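Peptide chain release factor subunit 1 (Aeropyrum pernix, PDB 3AGK) probably directs the release of finished polypeptide chains from the ribosome in response to the termination codons UAA, UAG and UGA. Local coordinates at residues Ala18-Leu21 with Lys22-Lys26; Trp27-Pro30 with Ala31-Leu35; Pro212-Lys216 with Gly217-Gly221. All blocks are in the same frame, centred on the assembly; numbering follows the deposited sequence.

Contact 1: residues Ala18-Leu21 with Lys22-Lys26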
loop_
_atom_site.group_PDB
_atom_site.type_symbol
_atom_site.label_atom_id
_atom_site.label_comp_id
_atom_site.label_asym_id
_atom_site.label_seq_id
_atom_site.Cartn_x
_atom_site.Cartn_y
_atom_site.Cartn_z
ATOM N N ALA A 18 -4.044 -8.171 9.461
ATOM C CA ALA A 18 -3.726 -6.766 9.195
ATOM C C ALA A 18 -3.444 -5.988 10.472
ATOM O O ALA A 18 -2.504 -5.193 10.528
ATOM C CB ALA A 18 -4.844 -6.099 8.427
ATOM N N ARG A 19 -4.282 -6.196 11.486
ATOM C CA ARG A 19 -4.031 -5.614 12.794
ATOM C C ARG A 19 -2.599 -5.935 13.238
ATOM O O ARG A 19 -1.854 -5.056 13.675
ATOM C CB ARG A 19 -5.027 -6.174 13.810
ATOM C CG ARG A 19 -4.969 -5.515 15.180
ATOM C CD ARG A 19 -6.107 -6.003 16.058
ATOM N NE ARG A 19 -6.367 -5.095 17.169
ATOM C CZ ARG A 19 -6.686 -5.486 18.400
ATOM N NH1 ARG A 19 -6.775 -6.779 18.683
ATOM N NH2 ARG A 19 -6.900 -4.585 19.349
ATOM N N LEU A 20 -2.241 -7.212 13.132
ATOM C CA LEU A 20 -0.924 -7.710 13.508
ATOM C C LEU A 20 0.140 -7.053 12.634
ATOM O O LEU A 20 1.190 -6.625 13.122
ATOM C CB LEU A 20 -0.890 -9.224 13.310
ATOM C CG LEU A 20 0.347 -10.012 13.728
ATOM C CD1 LEU A 20 0.591 -9.929 15.231
ATOM C CD2 LEU A 20 0.185 -11.451 13.297
ATOM N N LEU A 21 -0.155 -6.965 11.340
ATOM C CA LEU A 21 0.765 -6.386 10.361
ATOM C C LEU A 21 1.167 -4.964 10.727
ATOM O O LEU A 21 2.329 -4.589 10.603
ATOM C CB LEU A 21 0.139 -6.417 8.971
ATOM C CG LEU A 21 0.793 -7.349 7.952
ATOM C CD1 LEU A 21 1.473 -8.522 8.616
ATOM C CD2 LEU A 21 -0.226 -7.837 6.927
ATOM N N LYS A 22 0.204 -4.179 11.193
ATOM C CA LYS A 22 0.471 -2.802 11.590
ATOM C C LYS A 22 1.485 -2.736 12.726
ATOM O O LYS A 22 2.193 -1.742 12.881
ATOM C CB LYS A 22 -0.828 -2.090 11.985
ATOM C CG LYS A 22 -0.625 -0.726 12.625
ATOM C CD LYS A 22 -1.469 0.361 11.943
ATOM C CE LYS A 22 -2.973 0.084 12.028
ATOM N NZ LYS A 22 -3.455 -0.828 10.952
ATOM N N GLU A 23 1.567 -3.802 13.513
ATOM C CA GLU A 23 2.471 -3.810 14.652
ATOM C C GLU A 23 3.755 -4.592 14.363
ATOM O O GLU A 23 4.812 -4.313 14.937
ATOM C CB GLU A 23 1.759 -4.345 15.890
ATOM C CG GLU A 23 2.178 -3.660 17.171
ATOM C CD GLU A 23 3.140 -4.502 17.978
ATOM O OE1 GLU A 23 3.663 -3.999 18.995
ATOM O OE2 GLU A 23 3.367 -5.669 17.596
ATOM N N LEU A 24 3.667 -5.572 13.472
ATOM C CA LEU A 24 4.877 -6.225 12.977
ATOM C C LEU A 24 5.720 -5.187 12.234
ATOM O O LEU A 24 6.935 -5.101 12.434
ATOM C CB LEU A 24 4.540 -7.416 12.065
ATOM C CG LEU A 24 4.483 -8.838 12.655
ATOM C CD1 LEU A 24 4.431 -8.853 14.189
ATOM C CD2 LEU A 24 3.301 -9.620 12.081
ATOM N N LYS A 25 5.068 -4.380 11.395
ATOM C CA LYS A 25 5.783 -3.360 10.625
ATOM C C LYS A 25 6.537 -2.383 11.529
ATOM O O LYS A 25 7.513 -1.767 11.103
ATOM C CB LYS A 25 4.850 -2.629 9.643
ATOM C CG LYS A 25 4.448 -3.485 8.435
ATOM C CD LYS A 25 3.960 -2.668 7.243
ATOM C CE LYS A 25 2.502 -2.273 7.381
ATOM N NZ LYS A 25 1.946 -1.784 6.087
ATOM N N LYS A 26 6.102 -2.273 12.782
ATOM C CA LYS A 26 6.763 -1.413 13.765
ATOM C C LYS A 26 8.168 -1.884 14.156
ATOM O O LYS A 26 8.993 -1.079 14.578
ATOM C CB LYS A 26 5.917 -1.285 15.037
ATOM C CG LYS A 26 4.796 -0.255 14.988
ATOM C CD LYS A 26 4.277 0.044 16.392
ATOM C CE LYS A 26 3.279 1.188 16.390
ATOM N NZ LYS A 26 3.003 1.685 17.768
#
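Leu20 and Leu24 meet one turn apart along the helix, and this is where the contact is tightest. Leu24 CD2 presses on Leu20 CG at 3.4 Å, closer than usual for two carbons. Leu20 CG is anti to its own backbone N (chi1 -176°), which places the branch point beside the following turn. The two side chains cross at a slant, and both methyls of Leu20 also come near the end of Leu24. Leu24 CD2 also lies 4.1 Å from Leu21 CD1, a looser touch.

The backbone of this turn is tight too. Leu20 O takes two N-H groups. Leu24 N bonds to Leu20 O at 2.7 Å, nearly along the C=O axis. Glu23 N bonds to Leu20 O at 2.9 Å, from well above the carbonyl plane. Lys25 N bonds to Leu21 O at 2.9 Å, and Lys22 N to Ala18 O at 3.0 Å.

These bonds belong to helix 14-24, an amphipathic helix of eRF1 domain 1. Its leucine side lies against the antiparallel sheet: Leu20 touches Phe109 and Phe111 of strand 107-111, and Leu24 touches Phe109. Cut back to an alanine, Leu24 would no longer touch Leu20 CG or Leu21 CD1, and a gap is likely to open beside Phe109.

The other side of the helix is looser and open to solvent. Arg19 and Lys22 are exposed there, and their long chains make little contact across the segments. Lys22 packs mainly through CB, which rests near Arg19 O. Glu23 is exposed too, but lies at the border and touches Phe109. Lys25 is more constrained. Lys25 CG lies 3.2 Å from Leu21 O, and Lys25 NZ forms a salt bridge with Glu134.

Contact 2: residues Trp27-Pro30 with Ala31-Leu35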
loop_
_atom_site.group_PDB
_atom_site.type_symbol
_atom_site.label_atom_id
_atom_site.label_comp_id
_atom_site.label_asym_id
_atom_site.label_seq_id
_atom_site.Cartn_x
_atom_site.Cartn_y
_atom_site.Cartn_z
ATOM N N TRP A 27 8.442 -3.179 14.027
ATOM C CA TRP A 27 9.681 -3.748 14.567
ATOM C C TRP A 27 10.946 -3.393 13.798
ATOM O O TRP A 27 10.977 -3.488 12.569
ATOM C CB TRP A 27 9.554 -5.263 14.673
ATOM C CG TRP A 27 8.658 -5.656 15.766
ATOM C CD1 TRP A 27 7.338 -5.342 15.892
ATOM C CD2 TRP A 27 9.004 -6.429 16.917
ATOM N NE1 TRP A 27 6.833 -5.880 17.052
ATOM C CE2 TRP A 27 7.837 -6.552 17.702
ATOM C CE3 TRP A 27 10.184 -7.041 17.359
ATOM C CZ2 TRP A 27 7.817 -7.259 18.901
ATOM C CZ3 TRP A 27 10.163 -7.739 18.556
ATOM C CH2 TRP A 27 8.987 -7.843 19.313
ATOM N N SER A 28 11.992 -3.006 14.536
ATOM C CA SER A 28 13.295 -2.697 13.941
ATOM C C SER A 28 14.453 -3.025 14.884
ATOM O O SER A 28 14.263 -3.129 16.094
ATOM C CB SER A 28 13.368 -1.221 13.552
ATOM O OG SER A 28 13.523 -0.408 14.698
ATOM N N ALA A 29 15.650 -3.180 14.318
ATOM C CA ALA A 29 16.866 -3.445 15.099
ATOM C C ALA A 29 18.135 -2.984 14.359
ATOM O O ALA A 29 18.181 -3.011 13.131
ATOM C CB ALA A 29 16.962 -4.923 15.450
ATOM N N PRO A 30 19.167 -2.560 15.111
ATOM C CA PRO A 30 20.435 -2.084 14.536
ATOM C C PRO A 30 21.123 -3.108 13.628
ATOM O O PRO A 30 21.488 -2.770 12.500
ATOM C CB PRO A 30 21.300 -1.810 15.770
ATOM C CG PRO A 30 20.324 -1.529 16.853
ATOM C CD PRO A 30 19.138 -2.409 16.576
ATOM N N ALA A 31 21.307 -4.332 14.117
ATOM C CA ALA A 31 21.910 -5.399 13.319
ATOM C C ALA A 31 20.835 -6.333 12.787
ATOM O O ALA A 31 19.678 -6.269 13.212
ATOM C CB ALA A 31 22.927 -6.173 14.134
ATOM N N THR A 32 21.211 -7.194 11.849
ATOM C CA THR A 32 20.242 -8.100 11.251
ATOM C C THR A 32 19.962 -9.263 12.192
ATOM O O THR A 32 20.534 -10.338 12.043
ATOM C CB THR A 32 20.711 -8.626 9.886
ATOM O OG1 THR A 32 21.923 -9.369 10.048
ATOM C CG2 THR A 32 20.951 -7.465 8.920
ATOM N N VAL A 33 19.059 -9.038 13.146
ATOM C CA VAL A 33 18.817 -9.981 14.235
ATOM C C VAL A 33 17.331 -10.231 14.528
ATOM O O VAL A 33 16.978 -10.684 15.622
ATOM C CB VAL A 33 19.498 -9.500 15.537
ATOM C CG1 VAL A 33 20.960 -9.154 15.272
ATOM C CG2 VAL A 33 18.748 -8.306 16.130
ATOM N N LEU A 34 16.466 -9.926 13.564
ATOM C CA LEU A 34 15.041 -10.231 13.692
ATOM C C LEU A 34 14.652 -11.336 12.712
ATOM O O LEU A 34 14.781 -11.183 11.494
ATOM C CB LEU A 34 14.186 -8.981 13.475
ATOM C CG LEU A 34 14.383 -7.849 14.493
ATOM C CD1 LEU A 34 13.522 -6.646 14.141
ATOM C CD2 LEU A 34 14.084 -8.310 15.909
ATOM N N LEU A 35 14.186 -12.449 13.262
ATOM C CA LEU A 35 13.918 -13.662 12.492
ATOM C C LEU A 35 12.552 -13.673 11.812
ATOM O O LEU A 35 11.532 -13.368 12.428
ATOM C CB LEU A 35 14.042 -14.881 13.408
ATOM C CG LEU A 35 13.641 -16.258 12.878
ATOM C CD1 LEU A 35 14.112 -16.421 11.451
ATOM C CD2 LEU A 35 14.252 -17.351 13.748
#
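Ala31 O faces the methyl of Ala29 and also receives a backbone N-H. Ala29 CB lies 3.8 Å from Ala31 O, while Val33 N approaches the same oxygen at 2.8 Å in a weak bond. That weak bond closes an inverse gamma turn centred on Thr32. The chain reverses over Pro30 to Thr32, with this turn at the end of the bend, between helix 14-24 and strand 34-39 of eRF1 domain 1. The run from Trp27 to Pro30 and the run from Ala31 to Leu34 point 154° apart, close to antiparallel.

Apolar contacts join the two arms. Ala29 CB touches both Val33 and Leu34: it is 3.9 Å from Val33 CG2 and 4.0 Å from Leu34 CG. The Val33 methyl that touches it is the one placed between its own backbone N and carbonyl carbon.

Val33 and Leu34 both face Asp125 of the neighbouring strand, which makes a classic beta bulge at the start of strand 34-39. Leu34 bonds to Asp125 through the backbone. Val33 also packs on Thr67 and Ala70 of helix 65-82, so the turn lies against both sheet and helix.

Leu34 is the buried member of the contact. Its CG stands beside the backbone N (chi1 -63°), and the chain then extends (chi2 178°) toward the opposite arm. Leu34 CD1 packs against the backbone of that arm, 3.8 Å from Ser28 C.

Trp27 closes the far end. Its ring also meets Phe128 and, steeply inclined, Phe109, so the indole is held among aromatic groups. Leu34 CD2 approaches the indole near the ring plane, at the edge that carries CE3. The other methyl, Leu34 CD1, lies 4.2 Å from Trp27 CB.

Contact 3: residues Pro212-Lys216 with Gly217-Gly221; sequences PLAEK and GVLKG
The flat peptide group joining Leu213 to Ala214 carries Leu219 over one face. Leu219 N stands 68° out of the carbonyl plane and still bonds to Leu213 O at 3.2 Å. Leu219 CB lies over the same face, 3.6 Å from Ala214 N. Beyond the oxygen, tilted to the same face, is Val218, whose CB is 3.7 Å from Leu213 O.

The side chains continue this packing: Leu219 CB also meets Leu213 CB at 3.9 Å and Ala214 CB at 4.0 Å. Leu157 of strand 152-159 touches both leucines.

The chain here leaves helix 188-215 through a Schellman motif and enters strand 219-226 of the mixed sheet. Gly217 has positive phi (82°). A CB there would clash with Lys216 O, so the turn calls for glycine. Gly217 N makes a weak bond to Ala214 O at 3.2 Å.

Lys216 and Val218 lie side by side and point the same way. The lysine chain bends at chi3 (-40°), and Lys216 CE rests 4.0 Å from Val218 CG2. Lys216 NZ goes on to a salt bridge with Asp135, while Val218 is buried against Ala142.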
loop_
_atom_site.group_PDB
_atom_site.type_symbol
_atom_site.label_atom_id
_atom_site.label_comp_id
_atom_site.label_asym_id
_atom_site.label_seq_id
_atom_site.Cartn_x
_atom_site.Cartn_y
_atom_site.Cartn_z
ATOM N N PRO A 212 4.822 -7.104 -12.059
ATOM C CA PRO A 212 4.735 -8.030 -10.919
ATOM C C PRO A 212 3.404 -7.874 -10.177
ATOM O O PRO A 212 2.780 -8.866 -9.796
ATOM C CB PRO A 212 5.890 -7.590 -10.022
ATOM C CG PRO A 212 6.863 -6.934 -10.956
ATOM C CD PRO A 212 6.019 -6.249 -11.995
ATOM N N LEU A 213 2.978 -6.630 -9.983
ATOM C CA LEU A 213 1.691 -6.344 -9.373
ATOM C C LEU A 213 0.560 -7.009 -10.155
ATOM O O LEU A 213 -0.350 -7.593 -9.565
ATOM C CB LEU A 213 1.476 -4.836 -9.287
ATOM C CG LEU A 213 2.024 -4.147 -8.033
ATOM C CD1 LEU A 213 3.393 -4.685 -7.640
ATOM C CD2 LEU A 213 2.068 -2.635 -8.207
ATOM N N ALA A 214 0.628 -6.931 -11.482
ATOM C CA ALA A 214 -0.404 -7.507 -12.333
ATOM C C ALA A 214 -0.387 -9.027 -12.232
ATOM O O ALA A 214 -1.435 -9.687 -12.293
ATOM C CB ALA A 214 -0.221 -7.068 -13.772
ATOM N N GLU A 215 0.803 -9.583 -12.069
ATOM C CA GLU A 215 0.929 -11.016 -11.937
ATOM C C GLU A 215 0.411 -11.508 -10.595
ATOM O O GLU A 215 -0.219 -12.560 -10.528
ATOM C CB GLU A 215 2.369 -11.431 -12.154
ATOM C CG GLU A 215 2.833 -11.067 -13.539
ATOM C CD GLU A 215 3.844 -12.026 -14.067
ATOM O OE1 GLU A 215 3.570 -12.657 -15.108
ATOM O OE2 GLU A 215 4.908 -12.153 -13.433
ATOM N N LYS A 216 0.666 -10.745 -9.534
ATOM C CA LYS A 216 0.135 -11.086 -8.215
ATOM C C LYS A 216 -1.379 -10.917 -8.159
ATOM O O LYS A 216 -1.992 -11.248 -7.152
ATOM C CB LYS A 216 0.763 -10.224 -7.115
ATOM C CG LYS A 216 2.212 -10.534 -6.782
ATOM C CD LYS A 216 2.669 -9.711 -5.578
ATOM C CE LYS A 216 2.119 -8.285 -5.646
ATOM N NZ LYS A 216 2.469 -7.449 -4.457
ATOM N N GLY A 217 -1.975 -10.370 -9.217
ATOM C CA GLY A 217 -3.416 -10.141 -9.257
ATOM C C GLY A 217 -3.896 -8.869 -8.569
ATOM O O GLY A 217 -5.072 -8.520 -8.619
ATOM N N VAL A 218 -2.964 -8.188 -7.917
ATOM C CA VAL A 218 -3.212 -6.930 -7.239
ATOM C C VAL A 218 -3.556 -5.781 -8.196
ATOM O O VAL A 218 -4.396 -4.929 -7.885
ATOM C CB VAL A 218 -1.969 -6.528 -6.441
ATOM C CG1 VAL A 218 -2.084 -5.101 -5.977
ATOM C CG2 VAL A 218 -1.767 -7.477 -5.274
ATOM N N LEU A 219 -2.887 -5.735 -9.346
ATOM C CA LEU A 219 -3.132 -4.667 -10.310
ATOM C C LEU A 219 -4.345 -5.001 -11.154
ATOM O O LEU A 219 -4.365 -6.026 -11.828
ATOM C CB LEU A 219 -1.920 -4.449 -11.227
ATOM C CG LEU A 219 -1.789 -3.073 -11.891
ATOM C CD1 LEU A 219 -1.613 -1.992 -10.821
ATOM C CD2 LEU A 219 -0.600 -3.033 -12.889
ATOM N N LYS A 220 -5.339 -4.120 -11.138
ATOM C CA LYS A 220 -6.555 -4.332 -11.916
ATOM C C LYS A 220 -6.618 -3.503 -13.201
ATOM O O LYS A 220 -7.387 -3.812 -14.111
ATOM C CB LYS A 220 -7.795 -4.071 -11.051
ATOM C CG LYS A 220 -7.977 -5.095 -9.933
ATOM C CD LYS A 220 -8.537 -6.419 -10.448
ATOM C CE LYS A 220 -10.013 -6.580 -10.054
ATOM N NZ LYS A 220 -10.624 -7.865 -10.517
ATOM N N GLY A 221 -5.814 -2.453 -13.285
ATOM C CA GLY A 221 -5.859 -1.603 -14.457
ATOM C C GLY A 221 -4.705 -0.638 -14.555
ATOM O O GLY A 221 -3.955 -0.462 -13.593
#

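The three contacts come in series along the chain. Contacts 1 and 2 adjoin in sequence and both belong to eRF1 domain 1, with centres about 15 Å apart. Contact 1 lies on helix 14-24. Contact 2 is the turn that follows and leads into strand 34-39 of the antiparallel sheet. Phe109 of that sheet meets residues of both. Contact 3 comes much later, in eRF1 domain 2, where helix 188-215 passes into strand 219-226. Its centre is about 23 Å from that of contact 1 and about 30 Å from that of contact 2, and it touches neither. Contacts 2 and 3 thus both bring the chain from a helix into a sheet, in separate domains.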